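PDB 5DLK: TqaA from Penicillium aethiopicum, which is a nonribosomal peptide synthetase, represented here by its C-terminal condensation-like domain, a type of domain that closes peptides into macrocycles in fungi. Local coordinates for residues K120-Q125 with G142-T147. Sequence-based numbering, arbitrary orientation.
Sequences KVREVQ and GKDWPT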
loop_
_atom_site.group_PDB
_atom_site.type_symbol
_atom_site.label_atom_id
_atom_site.label_comp_id
_atom_site.label_asym_id
_atom_site.label_seq_id
_atom_site.Cartn_x
_atom_site.Cartn_y
_atom_site.Cartn_z
ATOM N N LYS A 120 24.433 7.170 1.043
ATOM C CA LYS A 120 25.041 8.258 0.285
ATOM C C LYS A 120 23.946 9.074 -0.392
ATOM O O LYS A 120 23.152 8.533 -1.170
ATOM C CB LYS A 120 26.025 7.718 -0.757
ATOM C CG LYS A 120 27.226 6.959 -0.160
ATOM C CD LYS A 120 27.912 7.785 0.923
ATOM C CE LYS A 120 29.326 7.289 1.221
ATOM N NZ LYS A 120 29.327 5.919 1.798
ATOM N N VAL A 121 23.894 10.366 -0.089
ATOM C CA VAL A 121 22.874 11.248 -0.657
ATOM C C VAL A 121 23.297 11.794 -2.015
ATOM O O VAL A 121 24.434 12.222 -2.184
ATOM C CB VAL A 121 22.572 12.415 0.299
ATOM C CG1 VAL A 121 21.578 13.380 -0.308
ATOM C CG2 VAL A 121 22.068 11.871 1.642
ATOM N N ARG A 122 22.400 11.755 -2.995
ATOM C CA ARG A 122 22.656 12.414 -4.266
ATOM C C ARG A 122 22.394 13.905 -4.055
ATOM O O ARG A 122 21.337 14.308 -3.557
ATOM C CB ARG A 122 21.781 11.829 -5.381
ATOM C CG ARG A 122 21.875 12.545 -6.711
ATOM C CD ARG A 122 21.051 11.858 -7.801
ATOM N NE ARG A 122 19.608 11.960 -7.551
ATOM C CZ ARG A 122 18.674 11.596 -8.426
ATOM N NH1 ARG A 122 19.026 11.108 -9.610
ATOM N NH2 ARG A 122 17.385 11.727 -8.117
ATOM N N GLU A 123 23.369 14.738 -4.395
ATOM C CA GLU A 123 23.262 16.151 -4.061
ATOM C C GLU A 123 23.465 17.000 -5.295
ATOM O O GLU A 123 24.320 16.695 -6.124
ATOM C CB GLU A 123 24.282 16.546 -2.987
ATOM C CG GLU A 123 24.196 15.714 -1.729
ATOM C CD GLU A 123 24.407 16.529 -0.475
ATOM O OE1 GLU A 123 24.215 17.763 -0.517
ATOM O OE2 GLU A 123 24.754 15.925 0.559
ATOM N N VAL A 124 22.652 18.043 -5.410
ATOM C CA VAL A 124 22.755 18.985 -6.510
ATOM C C VAL A 124 22.851 20.403 -5.961
ATOM O O VAL A 124 22.036 20.810 -5.140
ATOM C CB VAL A 124 21.537 18.901 -7.461
ATOM C CG1 VAL A 124 21.660 19.927 -8.568
ATOM C CG2 VAL A 124 21.389 17.493 -8.039
ATOM N N GLN A 125 23.857 21.155 -6.406
ATOM C CA GLN A 125 23.893 22.589 -6.139
ATOM C C GLN A 125 23.495 23.279 -7.429
ATOM O O GLN A 125 24.185 23.151 -8.431
ATOM C CB GLN A 125 25.285 23.047 -5.657
ATOM C CG GLN A 125 25.692 22.487 -4.295
ATOM C CD GLN A 125 26.285 21.073 -4.367
ATOM O OE1 GLN A 125 27.233 20.821 -5.117
ATOM N NE2 GLN A 125 25.721 20.145 -3.584
ATOM N N GLY A 142 13.588 11.818 -16.284
ATOM C CA GLY A 142 14.643 11.550 -17.233
ATOM C C GLY A 142 15.381 10.261 -16.954
ATOM O O GLY A 142 15.964 9.675 -17.862
ATOM N N LYS A 143 15.375 9.807 -15.705
ATOM C CA LYS A 143 16.085 8.572 -15.427
ATOM C C LYS A 143 15.602 7.799 -14.200
ATOM O O LYS A 143 15.627 6.568 -14.215
ATOM C CB LYS A 143 17.597 8.850 -15.301
ATOM C CG LYS A 143 18.011 9.709 -14.123
ATOM C CD LYS A 143 19.536 10.016 -14.165
ATOM C CE LYS A 143 20.395 8.766 -14.019
ATOM N NZ LYS A 143 20.313 8.182 -12.649
ATOM N N ASP A 144 15.146 8.483 -13.155
ATOM C CA ASP A 144 14.857 7.779 -11.905
ATOM C C ASP A 144 13.735 6.718 -12.073
ATOM O O ASP A 144 13.940 5.559 -11.709
ATOM C CB ASP A 144 14.490 8.757 -10.780
ATOM C CG ASP A 144 15.663 9.669 -10.381
ATOM O OD1 ASP A 144 16.806 9.405 -10.816
ATOM O OD2 ASP A 144 15.437 10.635 -9.622
ATOM N N TRP A 145 12.570 7.077 -12.613
ATOM C CA TRP A 145 11.546 6.019 -12.748
ATOM C C TRP A 145 11.638 5.238 -14.087
ATOM O O TRP A 145 11.383 4.034 -14.087
ATOM C CB TRP A 145 10.108 6.573 -12.492
ATOM C CG TRP A 145 9.506 7.467 -13.545
ATOM C CD1 TRP A 145 9.406 8.833 -13.506
ATOM C CD2 TRP A 145 8.885 7.056 -14.768
ATOM N NE1 TRP A 145 8.784 9.296 -14.644
ATOM C CE2 TRP A 145 8.461 8.227 -15.439
ATOM C CE3 TRP A 145 8.651 5.810 -15.367
ATOM C CZ2 TRP A 145 7.815 8.190 -16.673
ATOM C CZ3 TRP A 145 8.029 5.776 -16.603
ATOM C CH2 TRP A 145 7.611 6.957 -17.241
ATOM N N PRO A 146 12.049 5.871 -15.209
ATOM C CA PRO A 146 12.161 5.044 -16.422
ATOM C C PRO A 146 13.173 3.899 -16.357
ATOM O O PRO A 146 13.020 2.927 -17.102
ATOM C CB PRO A 146 12.593 6.056 -17.490
ATOM C CG PRO A 146 12.006 7.348 -17.016
ATOM C CD PRO A 146 12.173 7.311 -15.536
ATOM N N THR A 147 14.185 4.003 -15.503
ATOM C CA THR A 147 15.175 2.937 -15.406
ATOM C C THR A 147 14.986 2.076 -14.163
ATOM O O THR A 147 15.857 1.265 -13.813
ATOM C CB THR A 147 16.615 3.496 -15.394
ATOM O OG1 THR A 147 16.795 4.326 -14.243
ATOM C CG2 THR A 147 16.871 4.289 -16.633
#
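Arg122 and Asp144 meet head-on in a two-pronged salt bridge, the guanidinium offering NH1 and NH2 to separate carboxylate oxygens. The shorter prong runs from Arg122 NH2 to Asp144 OD2, 2.7 Å and nearly straight at 165°, with the oxygen in the guanidinium plane. Arg122 NH1 reaches the syn lone pair of Asp144 OD1 at 3.0 Å, but more bent, and this oxygen is tilted out of that plane; the two flat groups are accordingly twisted 33° apart instead of coplanar. With CG anti to the backbone N (chi1 174°), the arginine extends from its strand before bending at chi3, and NE bonds to Thr160 OG1 while Gln175 NE2 donates to Asp144 OD2, so both groups have a second tether. Lys143 NZ lies 4.4 Å from Arg122 NH1, a like charge that the neighbouring carboxylate of Asp144 probably offsets in part. A leucine at Arg122 would probably leave Asp144 without its cationic mate and Thr160 OG1 without the NE bond. The CA atoms of Arg122 and Asp144 stand 11.9 Å apart, a gap spanned by side chains alone: at the domain surface they tie edge strand 122-125 to helix 132-144, within a beta-alpha-beta unit completed by parallel strand 158-163.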